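Local coordinates for protein glutathione synthetase-like effector 30 (Gpa-GSS30-apo) (Globodera pallida, PDB 5OET) that acts as an effector of a plant-parasitic nematode, derived from a housekeeping glutathione synthetase, and may have taken on a function other than glutathione synthesis, at residues Y115-H129 with I342-F355. Sequence-based numbering, arbitrary orientation.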
loop_
_atom_site.group_PDB
_atom_site.type_symbol
_atom_site.label_atom_id
_atom_site.label_comp_id
_atom_site.label_asym_id
_atom_site.label_seq_id
_atom_site.Cartn_x
_atom_site.Cartn_y
_atom_site.Cartn_z
ATOM N N TYR A 115 -27.145 15.366 16.168
ATOM C CA TYR A 115 -27.621 14.028 15.865
ATOM C C TYR A 115 -27.463 13.081 17.055
ATOM O O TYR A 115 -28.277 12.177 17.233
ATOM C CB TYR A 115 -26.912 13.472 14.626
ATOM C CG TYR A 115 -27.440 14.069 13.362
ATOM C CD1 TYR A 115 -28.583 13.578 12.772
ATOM C CD2 TYR A 115 -26.809 15.149 12.774
ATOM C CE1 TYR A 115 -29.085 14.144 11.617
ATOM C CE2 TYR A 115 -27.298 15.731 11.619
ATOM C CZ TYR A 115 -28.432 15.225 11.043
ATOM O OH TYR A 115 -28.889 15.819 9.901
ATOM N N PHE A 116 -26.435 13.292 17.875
ATOM C CA PHE A 116 -26.275 12.523 19.100
ATOM C C PHE A 116 -27.443 12.740 20.049
ATOM O O PHE A 116 -28.013 11.792 20.533
ATOM C CB PHE A 116 -24.960 12.873 19.796
ATOM C CG PHE A 116 -24.779 12.180 21.112
ATOM C CD1 PHE A 116 -24.781 10.801 21.166
ATOM C CD2 PHE A 116 -24.643 12.898 22.294
ATOM C CE1 PHE A 116 -24.645 10.142 22.378
ATOM C CE2 PHE A 116 -24.482 12.252 23.500
ATOM C CZ PHE A 116 -24.490 10.870 23.544
ATOM N N ARG A 117 -27.791 13.994 20.287
ATOM C CA ARG A 117 -28.875 14.379 21.205
ATOM C C ARG A 117 -30.264 14.026 20.694
ATOM O O ARG A 117 -31.135 13.648 21.471
ATOM C CB ARG A 117 -28.797 15.868 21.499
ATOM C CG ARG A 117 -27.588 16.234 22.333
ATOM C CD ARG A 117 -27.412 17.744 22.469
ATOM N NE ARG A 117 -26.113 18.082 23.042
ATOM C CZ ARG A 117 -25.679 19.317 23.308
ATOM N NH1 ARG A 117 -26.437 20.383 23.058
ATOM N NH2 ARG A 117 -24.462 19.490 23.832
ATOM N N ALA A 118 -30.471 14.153 19.394
ATOM C CA ALA A 118 -31.675 13.620 18.756
ATOM C C ALA A 118 -31.792 12.104 18.904
ATOM O O ALA A 118 -32.884 11.586 19.061
ATOM C CB ALA A 118 -31.691 13.983 17.293
ATOM N N SER A 119 -30.663 11.407 18.835
ATOM C CA SER A 119 -30.608 9.952 19.018
ATOM C C SER A 119 -30.855 9.482 20.454
ATOM O O SER A 119 -31.302 8.358 20.664
ATOM C CB SER A 119 -29.276 9.410 18.501
ATOM O OG SER A 119 -29.133 9.722 17.126
ATOM N N CYS A 120 -30.574 10.344 21.429
ATOM C CA CYS A 120 -30.946 10.126 22.842
ATOM C C CYS A 120 -32.426 10.384 23.175
ATOM O O CYS A 120 -32.804 10.252 24.327
ATOM C CB CYS A 120 -30.085 11.019 23.762
ATOM S SG CYS A 120 -28.298 10.721 23.684
ATOM N N ASP A 121 -33.246 10.764 22.195
ATOM C CA ASP A 121 -34.654 11.153 22.417
ATOM C C ASP A 121 -35.544 10.357 21.458
ATOM O O ASP A 121 -36.010 10.891 20.448
ATOM C CB ASP A 121 -34.819 12.674 22.207
ATOM C CG ASP A 121 -36.190 13.216 22.686
ATOM O OD1 ASP A 121 -37.098 12.419 23.035
ATOM O OD2 ASP A 121 -36.359 14.464 22.714
ATOM N N TYR A 122 -35.760 9.082 21.793
ATOM C CA TYR A 122 -36.536 8.150 20.961
ATOM C C TYR A 122 -37.952 8.652 20.624
ATOM O O TYR A 122 -38.416 8.513 19.484
ATOM C CB TYR A 122 -36.640 6.772 21.630
ATOM C CG TYR A 122 -37.219 5.667 20.750
ATOM C CD1 TYR A 122 -36.854 5.540 19.403
ATOM C CD2 TYR A 122 -38.093 4.726 21.266
ATOM C CE1 TYR A 122 -37.361 4.529 18.601
ATOM C CE2 TYR A 122 -38.601 3.698 20.469
ATOM C CZ TYR A 122 -38.229 3.607 19.135
ATOM O OH TYR A 122 -38.706 2.612 18.311
ATOM N N GLU A 123 -38.641 9.216 21.609
ATOM C CA GLU A 123 -39.947 9.788 21.320
ATOM C C GLU A 123 -39.886 10.932 20.269
ATOM O O GLU A 123 -40.796 11.025 19.446
ATOM C CB GLU A 123 -40.730 10.123 22.604
ATOM C CG GLU A 123 -41.827 9.091 22.918
ATOM C CD GLU A 123 -43.033 9.210 21.962
ATOM O OE1 GLU A 123 -43.245 8.288 21.133
ATOM O OE2 GLU A 123 -43.754 10.245 22.020
ATOM N N PHE A 124 -38.823 11.741 20.249
ATOM C CA PHE A 124 -38.683 12.774 19.226
ATOM C C PHE A 124 -38.562 12.172 17.833
ATOM O O PHE A 124 -39.242 12.616 16.897
ATOM C CB PHE A 124 -37.490 13.703 19.485
ATOM C CG PHE A 124 -37.271 14.699 18.386
ATOM C CD1 PHE A 124 -38.176 15.737 18.184
ATOM C CD2 PHE A 124 -36.197 14.569 17.511
ATOM C CE1 PHE A 124 -37.998 16.652 17.149
ATOM C CE2 PHE A 124 -36.011 15.480 16.475
ATOM C CZ PHE A 124 -36.912 16.530 16.294
ATOM N N LEU A 125 -37.685 11.178 17.711
ATOM C CA LEU A 125 -37.458 10.488 16.441
ATOM C C LEU A 125 -38.746 9.851 15.934
ATOM O O LEU A 125 -39.104 10.050 14.781
ATOM C CB LEU A 125 -36.361 9.424 16.578
ATOM C CG LEU A 125 -34.928 9.869 16.898
ATOM C CD1 LEU A 125 -33.943 8.723 16.714
ATOM C CD2 LEU A 125 -34.516 11.033 16.022
ATOM N N LYS A 126 -39.448 9.118 16.807
ATOM C CA LYS A 126 -40.761 8.538 16.476
ATOM C C LYS A 126 -41.747 9.601 16.015
ATOM O O LYS A 126 -42.436 9.407 15.023
ATOM C CB LYS A 126 -41.355 7.750 17.656
ATOM C CG LYS A 126 -40.827 6.318 17.786
ATOM C CD LYS A 126 -41.432 5.556 18.975
ATOM C CE LYS A 126 -42.810 4.961 18.690
ATOM N NZ LYS A 126 -43.952 5.683 19.336
ATOM N N GLU A 127 -41.796 10.734 16.714
ATOM C CA GLU A 127 -42.718 11.824 16.341
ATOM C C GLU A 127 -42.410 12.391 14.958
ATOM O O GLU A 127 -43.326 12.774 14.249
ATOM C CB GLU A 127 -42.772 12.938 17.404
ATOM C CG GLU A 127 -44.169 13.510 17.575
ATOM C CD GLU A 127 -44.565 14.558 16.528
ATOM O OE1 GLU A 127 -43.658 15.175 15.908
ATOM O OE2 GLU A 127 -45.794 14.786 16.336
ATOM N N ALA A 128 -41.135 12.384 14.557
ATOM C CA ALA A 128 -40.723 12.858 13.233
ATOM C C ALA A 128 -41.028 11.906 12.044
ATOM O O ALA A 128 -40.758 12.289 10.907
ATOM C CB ALA A 128 -39.249 13.211 13.265
ATOM N N HIS A 129 -41.597 10.714 12.299
ATOM C CA HIS A 129 -42.006 9.739 11.267
ATOM C C HIS A 129 -43.451 9.193 11.396
ATOM O O HIS A 129 -44.401 9.850 11.883
ATOM C CB HIS A 129 -41.069 8.528 11.303
ATOM C CG HIS A 129 -39.597 8.850 11.207
ATOM N ND1 HIS A 129 -38.888 9.425 12.238
ATOM C CD2 HIS A 129 -38.686 8.592 10.237
ATOM C CE1 HIS A 129 -37.617 9.551 11.892
ATOM N NE2 HIS A 129 -37.466 9.051 10.680
ATOM N N ILE A 342 -30.438 2.790 16.889
ATOM C CA ILE A 342 -31.204 4.048 17.042
ATOM C C ILE A 342 -30.702 5.186 16.144
ATOM O O ILE A 342 -31.497 6.018 15.688
ATOM C CB ILE A 342 -31.261 4.509 18.525
ATOM C CG1 ILE A 342 -32.206 5.693 18.716
ATOM C CG2 ILE A 342 -29.890 4.901 19.057
ATOM C CD1 ILE A 342 -33.639 5.397 18.369
ATOM N N PHE A 343 -29.395 5.198 15.865
ATOM C CA PHE A 343 -28.797 6.248 15.040
ATOM C C PHE A 343 -29.197 6.146 13.584
ATOM O O PHE A 343 -29.223 7.169 12.893
ATOM C CB PHE A 343 -27.281 6.245 15.169
ATOM C CG PHE A 343 -26.793 6.869 16.431
ATOM C CD1 PHE A 343 -26.930 6.214 17.628
ATOM C CD2 PHE A 343 -26.223 8.111 16.424
ATOM C CE1 PHE A 343 -26.481 6.777 18.804
ATOM C CE2 PHE A 343 -25.768 8.681 17.590
ATOM C CZ PHE A 343 -25.904 8.017 18.789
ATOM N N ALA A 344 -29.513 4.939 13.118
ATOM C CA ALA A 344 -30.057 4.763 11.771
ATOM C C ALA A 344 -31.391 5.493 11.583
ATOM O O ALA A 344 -31.666 5.986 10.488
ATOM C CB ALA A 344 -30.229 3.290 11.447
ATOM N N LEU A 345 -32.205 5.549 12.640
ATOM C CA LEU A 345 -33.453 6.313 12.632
ATOM C C LEU A 345 -33.199 7.847 12.607
ATOM O O LEU A 345 -33.907 8.595 11.932
ATOM C CB LEU A 345 -34.319 5.907 13.840
ATOM C CG LEU A 345 -35.778 6.360 13.882
ATOM C CD1 LEU A 345 -36.562 5.862 12.684
ATOM C CD2 LEU A 345 -36.433 5.879 15.166
ATOM N N SER A 346 -32.176 8.311 13.317
ATOM C CA SER A 346 -31.853 9.744 13.324
ATOM C C SER A 346 -31.076 10.219 12.089
ATOM O O SER A 346 -30.764 11.402 11.990
ATOM C CB SER A 346 -31.086 10.127 14.605
ATOM O OG SER A 346 -29.704 9.829 14.510
ATOM N N HIS A 347 -30.746 9.324 11.162
ATOM C CA HIS A 347 -30.027 9.722 9.939
ATOM C C HIS A 347 -30.802 9.422 8.659
ATOM O O HIS A 347 -30.259 9.459 7.560
ATOM C CB HIS A 347 -28.650 9.058 9.916
ATOM C CG HIS A 347 -27.693 9.642 10.899
ATOM N ND1 HIS A 347 -27.901 9.593 12.262
ATOM C CD2 HIS A 347 -26.531 10.304 10.717
ATOM C CE1 HIS A 347 -26.895 10.189 12.876
ATOM N NE2 HIS A 347 -26.052 10.634 11.959
ATOM N N THR A 348 -32.091 9.151 8.783
ATOM C CA THR A 348 -32.916 9.118 7.595
ATOM C C THR A 348 -32.883 10.495 6.964
ATOM O O THR A 348 -32.581 11.499 7.617
ATOM C CB THR A 348 -34.390 8.730 7.884
ATOM O OG1 THR A 348 -35.019 9.723 8.710
ATOM C CG2 THR A 348 -34.474 7.347 8.539
ATOM N N LYS A 349 -33.202 10.537 5.685
ATOM C CA LYS A 349 -33.274 11.795 4.962
ATOM C C LYS A 349 -34.531 12.547 5.371
ATOM O O LYS A 349 -34.573 13.760 5.255
ATOM C CB LYS A 349 -33.256 11.559 3.456
ATOM C CG LYS A 349 -32.417 12.541 2.658
ATOM C CD LYS A 349 -31.864 11.836 1.431
ATOM C CE LYS A 349 -30.749 10.850 1.789
ATOM N NZ LYS A 349 -30.939 9.599 1.010
ATOM N N ARG A 350 -35.551 11.825 5.824
ATOM C CA ARG A 350 -36.721 12.431 6.460
ATOM C C ARG A 350 -36.323 13.355 7.626
ATOM O O ARG A 350 -36.792 14.473 7.740
ATOM C CB ARG A 350 -37.659 11.323 6.943
ATOM C CG ARG A 350 -38.826 11.740 7.832
ATOM C CD ARG A 350 -39.659 12.821 7.200
ATOM N NE ARG A 350 -40.736 13.242 8.086
ATOM C CZ ARG A 350 -41.564 14.259 7.851
ATOM N NH1 ARG A 350 -41.449 14.988 6.761
ATOM N NH2 ARG A 350 -42.520 14.546 8.721
ATOM N N MET A 351 -35.436 12.863 8.465
ATOM C CA MET A 351 -35.000 13.556 9.664
ATOM C C MET A 351 -34.157 14.752 9.324
ATOM O O MET A 351 -34.230 15.772 9.974
ATOM C CB MET A 351 -34.161 12.591 10.511
ATOM C CG MET A 351 -33.791 13.097 11.889
ATOM S SD MET A 351 -35.237 13.113 12.926
ATOM C CE MET A 351 -35.794 14.823 12.826
ATOM N N GLN A 352 -33.324 14.597 8.307
ATOM C CA GLN A 352 -32.479 15.678 7.840
ATOM C C GLN A 352 -33.351 16.805 7.311
ATOM O O GLN A 352 -33.102 17.980 7.578
ATOM C CB GLN A 352 -31.523 15.157 6.774
ATOM C CG GLN A 352 -30.506 14.153 7.325
ATOM C CD GLN A 352 -29.703 13.475 6.236
ATOM O OE1 GLN A 352 -29.090 14.131 5.402
ATOM N NE2 GLN A 352 -29.693 12.149 6.246
ATOM N N GLN A 353 -34.399 16.428 6.592
ATOM C CA GLN A 353 -35.401 17.370 6.112
ATOM C C GLN A 353 -36.187 17.972 7.271
ATOM O O GLN A 353 -36.482 19.161 7.252
ATOM C CB GLN A 353 -36.329 16.688 5.092
ATOM C CG GLN A 353 -37.416 17.569 4.488
ATOM C CD GLN A 353 -38.798 17.289 5.044
ATOM O OE1 GLN A 353 -39.214 16.139 5.150
ATOM N NE2 GLN A 353 -39.521 18.344 5.399
ATOM N N VAL A 354 -36.514 17.166 8.281
ATOM C CA VAL A 354 -37.192 17.679 9.487
ATOM C C VAL A 354 -36.340 18.706 10.242
ATOM O O VAL A 354 -36.887 19.644 10.783
ATOM C CB VAL A 354 -37.691 16.540 10.422
ATOM C CG1 VAL A 354 -38.160 17.077 11.780
ATOM C CG2 VAL A 354 -38.832 15.762 9.766
ATOM N N PHE A 355 -35.020 18.561 10.253
ATOM C CA PHE A 355 -34.153 19.552 10.920
ATOM C C PHE A 355 -34.107 20.928 10.243
ATOM O O PHE A 355 -33.638 21.876 10.851
ATOM C CB PHE A 355 -32.715 19.022 11.096
ATOM C CG PHE A 355 -32.565 18.033 12.226
ATOM C CD1 PHE A 355 -33.029 18.328 13.493
ATOM C CD2 PHE A 355 -31.958 16.818 12.023
ATOM C CE1 PHE A 355 -32.890 17.426 14.519
ATOM C CE2 PHE A 355 -31.812 15.910 13.059
ATOM C CZ PHE A 355 -32.277 16.211 14.305
#
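S119, in the last turn of helix 98-119, brings its CA to 5.7 Å from the CA of F343, and the two segments meet again just after helix 122-127, where the CA atoms of A128 and M351 lie 6.8 Å apart. At the first approach S119 CB sits squarely over the F343 ring in a CH-pi contact, 3.6 Å from the ring centroid. S119 OG bonds back to Y115 O, which also accepts from S119 N on the opposite face of its carbonyl plane, and lies 2.7 Å from S346 OG. Y115 enters an aromatic cluster: the edge of F355 points at its face, with the planes at 84°, while the H347 ring lies obliquely beside it and S346 O meets its rim. L125 reaches between I342, L345 and M351. The bent M351 chain carries CE to 3.7 Å from F124 CE2, and M351 SD makes an oblique Met-aromatic contact with the F124 ring. The Y122 ring meets I342 CD1 and, at its edge, L345 CD2, while its OH bonds to D149 of helix 141-150, which also touches I342 and H129. Two polar links close the far end. R350 NE donates to A128 O at 3.0 Å, nearly in line with the carbonyl. H129 NE2 shares a 3.2 Å hydrogen bond with T348 OG1; H129 ND1 donates to L125 O, fixing the ring's rotation, and L345 CD1 covers one face. Two helix pairs, each broken by a short turn and each with an N-capped second helix (D121, weakly, and T348), pack through an apolar and aromatic core within the glutathione synthetase-like fold.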